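Local coordinates for vacuolar protein sorting 29 (Cryptosporidium parvum, PDB 2A22), which probably serves as the retromer subunit VPS29 in endosomal protein sorting, built on a calcineurin-like phosphoesterase fold, at residues G32-P37 against K41-N46; Q135-L140 against K161-P166; M185-A188 against K193-L196. All coordinates share one frame; numbering follows the deposited sequence.

Contact 1 of 3, residues G32-P37 against K41-N46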
loop_
_atom_site.group_PDB
_atom_site.type_symbol
_atom_site.label_atom_id
_atom_site.label_comp_id
_atom_site.label_asym_id
_atom_site.label_seq_id
_atom_site.Cartn_x
_atom_site.Cartn_y
_atom_site.Cartn_z
ATOM N N GLY A 32 -3.618 0.869 2.046
ATOM C CA GLY A 32 -4.810 0.633 1.243
ATOM C C GLY A 32 -5.942 -0.050 2.012
ATOM O O GLY A 32 -5.887 -0.194 3.242
ATOM N N ASP A 33 -6.992 -0.427 1.278
ATOM C CA ASP A 33 -8.111 -1.201 1.836
ATOM C C ASP A 33 -8.692 -0.480 3.037
ATOM O O ASP A 33 -8.918 -1.102 4.097
ATOM C CB ASP A 33 -7.631 -2.613 2.189
ATOM C CG ASP A 33 -7.379 -3.452 0.939
ATOM O OD1 ASP A 33 -8.305 -3.534 0.101
ATOM O OD2 ASP A 33 -6.271 -4.000 0.779
ATOM N N LEU A 34 -8.868 0.837 2.861
ATOM C CA LEU A 34 -9.523 1.723 3.820
ATOM C C LEU A 34 -10.992 1.384 3.920
ATOM O O LEU A 34 -11.531 1.289 5.021
ATOM C CB LEU A 34 -9.363 3.205 3.426
ATOM C CG LEU A 34 -8.017 3.905 3.684
ATOM C CD1 LEU A 34 -6.861 3.359 2.813
ATOM C CD2 LEU A 34 -8.195 5.411 3.432
ATOM N N LYS A 35 -11.635 1.208 2.771
ATOM C CA LYS A 35 -13.055 0.838 2.734
ATOM C C LYS A 35 -13.942 1.821 3.517
ATOM O O LYS A 35 -14.892 1.424 4.190
ATOM C CB LYS A 35 -13.252 -0.611 3.201
ATOM C CG LYS A 35 -12.821 -1.571 2.131
ATOM C CD LYS A 35 -12.754 -2.994 2.596
ATOM C CE LYS A 35 -11.896 -3.765 1.585
ATOM N NZ LYS A 35 -12.104 -5.221 1.604
ATOM N N ILE A 36 -13.592 3.097 3.429
ATOM C CA ILE A 36 -14.397 4.197 3.970
ATOM C C ILE A 36 -15.343 4.653 2.867
ATOM O O ILE A 36 -14.904 4.809 1.724
ATOM C CB ILE A 36 -13.489 5.397 4.420
ATOM C CG1 ILE A 36 -12.486 4.939 5.488
ATOM C CG2 ILE A 36 -14.313 6.509 4.970
ATOM C CD1 ILE A 36 -11.491 6.010 5.899
ATOM N N PRO A 37 -16.645 4.857 3.194
ATOM C CA PRO A 37 -17.320 4.746 4.517
ATOM C C PRO A 37 -17.952 3.368 4.835
ATOM O O PRO A 37 -18.432 3.157 5.962
ATOM C CB PRO A 37 -18.413 5.807 4.408
ATOM C CG PRO A 37 -18.866 5.645 2.929
ATOM C CD PRO A 37 -17.605 5.265 2.142
ATOM N N LYS A 41 -15.157 4.567 9.208
ATOM C CA LYS A 41 -15.382 6.002 8.963
ATOM C C LYS A 41 -14.124 6.868 8.818
ATOM O O LYS A 41 -14.178 7.990 8.293
ATOM C CB LYS A 41 -16.323 6.626 10.012
ATOM C CG LYS A 41 -15.939 6.434 11.452
ATOM C CD LYS A 41 -16.675 7.489 12.308
ATOM C CE LYS A 41 -16.232 7.471 13.760
ATOM N NZ LYS A 41 -16.830 8.626 14.510
ATOM N N GLU A 42 -12.997 6.350 9.284
ATOM C CA GLU A 42 -11.799 7.161 9.430
ATOM C C GLU A 42 -10.595 6.272 9.677
ATOM O O GLU A 42 -10.735 5.080 9.984
ATOM C CB GLU A 42 -11.975 8.159 10.601
ATOM C CG GLU A 42 -12.131 7.459 11.923
ATOM C CD GLU A 42 -12.537 8.369 13.089
ATOM O OE1 GLU A 42 -12.889 9.561 12.877
ATOM O OE2 GLU A 42 -12.509 7.854 14.234
ATOM N N LEU A 43 -9.415 6.858 9.519
ATOM C CA LEU A 43 -8.153 6.230 9.937
ATOM C C LEU A 43 -8.035 6.361 11.452
ATOM O O LEU A 43 -8.532 7.338 12.027
ATOM C CB LEU A 43 -6.965 6.926 9.261
ATOM C CG LEU A 43 -6.885 6.774 7.726
ATOM C CD1 LEU A 43 -5.844 7.738 7.148
ATOM C CD2 LEU A 43 -6.537 5.369 7.350
ATOM N N PRO A 44 -7.382 5.385 12.114
ATOM C CA PRO A 44 -7.153 5.520 13.553
ATOM C C PRO A 44 -6.458 6.847 13.846
ATOM O O PRO A 44 -5.568 7.277 13.083
ATOM C CB PRO A 44 -6.204 4.358 13.851
ATOM C CG PRO A 44 -6.578 3.359 12.834
ATOM C CD PRO A 44 -6.824 4.129 11.596
ATOM N N SER A 45 -6.870 7.516 14.917
ATOM C CA SER A 45 -6.230 8.792 15.259
ATOM C C SER A 45 -4.765 8.546 15.613
ATOM O O SER A 45 -3.902 9.367 15.308
ATOM C CB SER A 45 -6.980 9.518 16.388
ATOM O OG SER A 45 -6.912 8.798 17.603
ATOM N N ASN A 46 -4.502 7.385 16.207
ATOM C CA ASN A 46 -3.155 6.932 16.588
ATOM C C ASN A 46 -2.112 6.962 15.463
ATOM O O ASN A 46 -0.902 6.899 15.767
ATOM C CB ASN A 46 -3.210 5.472 17.063
ATOM C CG ASN A 46 -4.350 5.186 18.002
ATOM O OD1 ASN A 46 -4.123 4.817 19.149
ATOM N ND2 ASN A 46 -5.571 5.295 17.519
#
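I36 makes most of its approach to K41-N46 through two carbon branches laid against backbone, and its CA-CB bond is aimed at that segment. From CB, the CG2 methyl stands anti to the backbone N and comes within 3.6 Å of K41 O. The other branch starts at CG1, 4.1 Å from E42 N, and runs out extended (chi2 175°) to CD1. This end methyl lies 3.7 Å from E42 N and equally close to E42 CA, so the branch covers the peptide joining K41 to E42, while the CA-CB bonds of both residues point away. G32-K35 (Gly-Asp-Leu-Lys) probably correspond to the GDxH motif of the calcineurin-like phosphoesterases, with K35 where a histidine is usual. D33 OD2 hydrogen-bonds to H149 N and K35 NZ to H151 NE2, consistent with D33 and K35 lying near what may be a vacant metal site. L34 and I36 instead face 41-46 and also touch Y70 of helix 68-77. Alongside, L34 CG meets L43 CD2 at 4.2 Å, the tip of L43 making the approach; L43 also packs on M73 of the same helix.

Contact 2 of 3, residues Q135-L140 against K161-P166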
loop_
_atom_site.group_PDB
_atom_site.type_symbol
_atom_site.label_atom_id
_atom_site.label_comp_id
_atom_site.label_asym_id
_atom_site.label_seq_id
_atom_site.Cartn_x
_atom_site.Cartn_y
_atom_site.Cartn_z
ATOM N N GLN A 135 4.450 -14.645 -10.279
ATOM C CA GLN A 135 4.133 -14.520 -11.710
ATOM C C GLN A 135 3.789 -13.085 -12.097
ATOM O O GLN A 135 4.092 -12.630 -13.205
ATOM C CB GLN A 135 3.005 -15.482 -12.080
ATOM C CG GLN A 135 3.370 -16.932 -11.680
ATOM C CD GLN A 135 2.424 -17.977 -12.253
ATOM O OE1 GLN A 135 2.447 -18.251 -13.458
ATOM N NE2 GLN A 135 1.592 -18.582 -11.385
ATOM N N TRP A 136 3.166 -12.374 -11.159
ATOM C CA TRP A 136 2.877 -10.971 -11.337
ATOM C C TRP A 136 4.093 -10.061 -11.218
ATOM O O TRP A 136 4.174 -9.113 -11.989
ATOM C CB TRP A 136 1.738 -10.519 -10.420
ATOM C CG TRP A 136 0.410 -10.927 -10.973
ATOM C CD1 TRP A 136 -0.317 -12.058 -10.656
ATOM C CD2 TRP A 136 -0.340 -10.238 -11.975
ATOM N NE1 TRP A 136 -1.490 -12.088 -11.395
ATOM C CE2 TRP A 136 -1.525 -10.982 -12.205
ATOM C CE3 TRP A 136 -0.138 -9.052 -12.693
ATOM C CZ2 TRP A 136 -2.497 -10.574 -13.127
ATOM C CZ3 TRP A 136 -1.114 -8.643 -13.596
ATOM C CH2 TRP A 136 -2.271 -9.399 -13.806
ATOM N N GLN A 137 5.037 -10.320 -10.300
ATOM C CA GLN A 137 6.244 -9.465 -10.299
ATOM C C GLN A 137 7.018 -9.587 -11.599
ATOM O O GLN A 137 7.510 -8.588 -12.115
ATOM C CB GLN A 137 7.185 -9.615 -9.083
ATOM C CG GLN A 137 7.952 -10.881 -8.943
ATOM C CD GLN A 137 9.310 -10.947 -9.656
ATOM O OE1 GLN A 137 9.790 -10.021 -10.333
ATOM N NE2 GLN A 137 9.929 -12.070 -9.496
ATOM N N ARG A 138 7.109 -10.812 -12.108
ATOM C CA ARG A 138 7.818 -11.095 -13.351
ATOM C C ARG A 138 7.092 -10.413 -14.512
ATOM O O ARG A 138 7.727 -9.796 -15.381
ATOM C CB ARG A 138 7.926 -12.609 -13.566
ATOM C CG ARG A 138 8.973 -13.249 -12.681
ATOM C CD ARG A 138 9.271 -14.716 -13.039
ATOM N NE ARG A 138 9.737 -15.425 -11.841
ATOM C CZ ARG A 138 10.379 -16.598 -11.829
ATOM N NH1 ARG A 138 10.653 -17.231 -12.964
ATOM N NH2 ARG A 138 10.757 -17.136 -10.671
ATOM N N ARG A 139 5.758 -10.501 -14.502
ATOM C CA ARG A 139 4.966 -9.820 -15.516
ATOM C C ARG A 139 5.229 -8.328 -15.497
ATOM O O ARG A 139 5.487 -7.725 -16.553
ATOM C CB ARG A 139 3.477 -10.094 -15.340
ATOM C CG ARG A 139 2.601 -9.028 -15.979
ATOM C CD ARG A 139 1.595 -9.592 -16.966
ATOM N NE ARG A 139 0.900 -10.753 -16.420
ATOM C CZ ARG A 139 -0.394 -11.003 -16.599
ATOM N NH1 ARG A 139 -1.169 -10.158 -17.303
ATOM N NH2 ARG A 139 -0.916 -12.099 -16.051
ATOM N N LEU A 140 5.145 -7.728 -14.302
ATOM C CA LEU A 140 5.381 -6.301 -14.155
ATOM C C LEU A 140 6.873 -6.005 -14.209
ATOM O O LEU A 140 7.277 -4.862 -14.378
ATOM C CB LEU A 140 4.754 -5.764 -12.858
ATOM C CG LEU A 140 3.228 -5.911 -12.713
ATOM C CD1 LEU A 140 2.722 -5.374 -11.366
ATOM C CD2 LEU A 140 2.500 -5.234 -13.873
ATOM N N LYS A 161 13.298 -10.972 -4.727
ATOM C CA LYS A 161 12.203 -10.005 -4.919
ATOM C C LYS A 161 11.415 -9.868 -3.616
ATOM O O LYS A 161 11.349 -10.813 -2.821
ATOM C CB LYS A 161 11.292 -10.446 -6.082
ATOM C CG LYS A 161 12.072 -10.711 -7.407
ATOM C CD LYS A 161 12.442 -9.393 -8.095
ATOM C CE LYS A 161 13.677 -9.501 -8.983
ATOM N NZ LYS A 161 13.721 -10.841 -9.601
ATOM N N LEU A 162 10.827 -8.695 -3.397
ATOM C CA LEU A 162 10.152 -8.420 -2.141
ATOM C C LEU A 162 8.645 -8.243 -2.361
ATOM O O LEU A 162 8.236 -7.499 -3.261
ATOM C CB LEU A 162 10.788 -7.203 -1.480
ATOM C CG LEU A 162 10.390 -6.773 -0.065
ATOM C CD1 LEU A 162 10.710 -7.857 0.990
ATOM C CD2 LEU A 162 11.074 -5.457 0.294
ATOM N N PHE A 163 7.839 -8.964 -1.572
ATOM C CA PHE A 163 6.361 -8.970 -1.682
ATOM C C PHE A 163 5.718 -8.415 -0.421
ATOM O O PHE A 163 5.891 -8.975 0.670
ATOM C CB PHE A 163 5.847 -10.386 -1.952
ATOM C CG PHE A 163 6.401 -10.985 -3.210
ATOM C CD1 PHE A 163 5.717 -10.854 -4.421
ATOM C CD2 PHE A 163 7.637 -11.621 -3.202
ATOM C CE1 PHE A 163 6.252 -11.377 -5.616
ATOM C CE2 PHE A 163 8.179 -12.145 -4.386
ATOM C CZ PHE A 163 7.480 -12.017 -5.593
ATOM N N LEU A 164 5.021 -7.287 -0.564
ATOM C CA LEU A 164 4.466 -6.562 0.587
ATOM C C LEU A 164 2.951 -6.428 0.438
ATOM O O LEU A 164 2.444 -6.230 -0.680
ATOM C CB LEU A 164 5.111 -5.175 0.683
ATOM C CG LEU A 164 6.665 -5.159 0.604
ATOM C CD1 LEU A 164 7.214 -3.776 0.517
ATOM C CD2 LEU A 164 7.257 -5.848 1.829
ATOM N N ASN A 165 2.242 -6.542 1.554
ATOM C CA ASN A 165 0.806 -6.250 1.607
ATOM C C ASN A 165 0.636 -5.458 2.877
ATOM O O ASN A 165 0.894 -5.988 3.944
ATOM C CB ASN A 165 -0.035 -7.545 1.642
ATOM C CG ASN A 165 -1.550 -7.300 1.660
ATOM O OD1 ASN A 165 -2.038 -6.290 2.185
ATOM N ND2 ASN A 165 -2.310 -8.266 1.105
ATOM N N PRO A 166 0.276 -4.169 2.751
ATOM C CA PRO A 166 0.210 -3.281 3.892
ATOM C C PRO A 166 -1.015 -3.522 4.770
ATOM O O PRO A 166 -1.129 -2.900 5.828
ATOM C CB PRO A 166 0.161 -1.896 3.236
ATOM C CG PRO A 166 -0.550 -2.111 1.984
ATOM C CD PRO A 166 -0.052 -3.456 1.499
#
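Q137 lies crosswise to both of its partners on strand 161-165: its side chain meets those of K161 and F163 at about a right angle. Two different parts of the glutamine do the work. The aliphatic part belongs to F163, with Q137 CG 3.6 Å from F163 CZ and 3.8 Å from F163 CE1, an oblique approach to the far end of the ring. The amide belongs to K161, for Q137 CD sits 3.6 Å from K161 CG and 3.8 Å from K161 CD, the flat group resting on the aliphatic part of the lysine. Torsions explain this division. CG of Q137 is held between the backbone N and the carbonyl carbon (chi1 69°), and a further bend at chi2 (87°) folds the amide off the line of the first carbons and over to K161. As a result the amide plane stands 68° from the phenyl plane, so the two groups are not stacked. The lysine is bent too, at chi2 and chi4, and K161 NZ ends 6.5 Å from R138 NE; R138 also forms a salt bridge with E134, which may offset some of the like charge. Helix 130-140 here covers the outer side of the five-stranded sheet in the alpha-beta-beta-alpha sandwich. On that side F163 also stacks on F156 of strand 154-158 and touches L145 of strand 144-147, whereas L162 and L164 point to the opposite side, where they pack on M187 of strand 183-190.

Contact 3 of 3, residues M185-A188 against K193-L196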
loop_
_atom_site.group_PDB
_atom_site.type_symbol
_atom_site.label_atom_id
_atom_site.label_comp_id
_atom_site.label_asym_id
_atom_site.label_seq_id
_atom_site.Cartn_x
_atom_site.Cartn_y
_atom_site.Cartn_z
ATOM N N MET A 185 2.542 0.442 6.065
ATOM C CA MET A 185 3.996 0.339 6.053
ATOM C C MET A 185 4.643 1.650 5.634
ATOM O O MET A 185 4.107 2.403 4.812
ATOM C CB MET A 185 4.447 -0.756 5.097
ATOM C CG MET A 185 3.984 -2.133 5.507
ATOM S SD MET A 185 4.336 -3.278 4.200
ATOM C CE MET A 185 3.814 -4.789 4.999
ATOM N N LEU A 186 5.801 1.921 6.209
ATOM C CA LEU A 186 6.630 3.009 5.723
ATOM C C LEU A 186 7.958 2.384 5.347
ATOM O O LEU A 186 8.562 1.690 6.156
ATOM C CB LEU A 186 6.754 4.120 6.765
ATOM C CG LEU A 186 5.542 5.061 6.906
ATOM C CD1 LEU A 186 5.577 5.829 8.226
ATOM C CD2 LEU A 186 5.522 6.052 5.751
ATOM N N MET A 187 8.368 2.571 4.090
ATOM C CA MET A 187 9.537 1.886 3.527
ATOM C C MET A 187 10.601 2.928 3.179
ATOM O O MET A 187 10.383 3.782 2.287
ATOM C CB MET A 187 9.122 1.098 2.256
ATOM C CG MET A 187 10.269 0.312 1.568
ATOM S SD MET A 187 9.705 -0.710 0.200
ATOM C CE MET A 187 9.764 -2.287 0.966
ATOM N N ALA A 188 11.739 2.883 3.870
ATOM C CA ALA A 188 12.834 3.812 3.567
ATOM C C ALA A 188 13.739 3.148 2.540
ATOM O O ALA A 188 14.241 2.037 2.761
ATOM C CB ALA A 188 13.639 4.162 4.807
ATOM N N LYS A 193 19.723 -0.038 -0.015
ATOM C CA LYS A 193 19.138 -0.470 1.259
ATOM C C LYS A 193 17.655 -0.166 1.369
ATOM O O LYS A 193 17.204 0.948 1.106
ATOM C CB LYS A 193 19.832 0.170 2.468
ATOM C CG LYS A 193 21.360 0.414 2.336
ATOM C CD LYS A 193 22.103 -0.904 2.278
ATOM C CE LYS A 193 23.613 -0.671 2.128
ATOM N NZ LYS A 193 24.281 -2.002 2.196
ATOM N N VAL A 194 16.919 -1.182 1.801
ATOM C CA VAL A 194 15.518 -1.079 2.141
ATOM C C VAL A 194 15.403 -1.314 3.643
ATOM O O VAL A 194 15.832 -2.356 4.132
ATOM C CB VAL A 194 14.744 -2.182 1.452
ATOM C CG1 VAL A 194 13.235 -2.026 1.745
ATOM C CG2 VAL A 194 15.082 -2.178 -0.057
ATOM N N VAL A 195 14.847 -0.340 4.355
ATOM C CA VAL A 195 14.445 -0.532 5.727
ATOM C C VAL A 195 12.935 -0.343 5.787
ATOM O O VAL A 195 12.407 0.759 5.522
ATOM C CB VAL A 195 15.113 0.460 6.718
ATOM C CG1 VAL A 195 14.651 0.128 8.165
ATOM C CG2 VAL A 195 16.643 0.394 6.614
ATOM N N LEU A 196 12.248 -1.422 6.136
ATOM C CA LEU A 196 10.805 -1.448 6.099
ATOM C C LEU A 196 10.240 -1.403 7.511
ATOM O O LEU A 196 10.509 -2.301 8.303
ATOM C CB LEU A 196 10.328 -2.748 5.464
ATOM C CG LEU A 196 8.810 -2.855 5.293
ATOM C CD1 LEU A 196 8.300 -1.834 4.236
ATOM C CD2 LEU A 196 8.436 -4.267 4.876
#
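A188 and V195 face each other as an antiparallel hydrogen-bonded pair in the beta hairpin of strands 183-190 and 193-202, which forms part of the six-stranded sheet of the alpha-beta-beta-alpha sandwich. The pairing rests on two backbone bonds. A188 N donates to V195 O over 2.8 Å at an N-H...O angle of 161°, and V195 N returns the bond to A188 O over 2.9 Å at 166°. M187 and L196 form the adjacent non-hydrogen-bonded pair, their CA atoms 4.4 Å apart, and there side chains provide the contact. M187 leaves the strand with CG anti to the backbone N, and the first two carbons of its side chain meet one neighbour each on the second strand: M187 CB lies 3.6 Å from L196 CD1, and M187 CG lies 3.8 Å from V194 CG1. The placement of the CE methyl beyond them is doubtful. L196 CD1 also reaches back to M185 CB at 4.1 Å. This apolar face is backed by the other sheet, where L164 of strand 161-165 and V155 of strand 154-158 both touch M185 and L196. Strand 26-31 holds the first strand from its far edge through backbone bonds of L30 with M185 and V28 with M187; strand 205-214 does the same for the second, bonding V194 and L196. On the other face, A188 touches L27 and V195 touches M210 and E212. A188 O also receives a weaker CA-H...O contact, from V194 CA at 3.4 Å.

The three contacts follow one another along the chain without nesting or crossing. Contact 1 comes first and closes a short loop with three intervening residues between strand 26-31 and helix 48-52. Contact 2 closes a longer excursion of 20 residues, which includes strands 144-147 and 154-158, and ties helix 130-140 to the five-stranded sheet. Contact 3 follows as the hairpin in the six-stranded sheet. The last two meet between the sheets, where L164 CD2 lies 3.6 Å from L196 CD2. Contact 1 is about 25 Å from contact 2 between centres, yet G32 N comes within 4.3 Å of P166 CG.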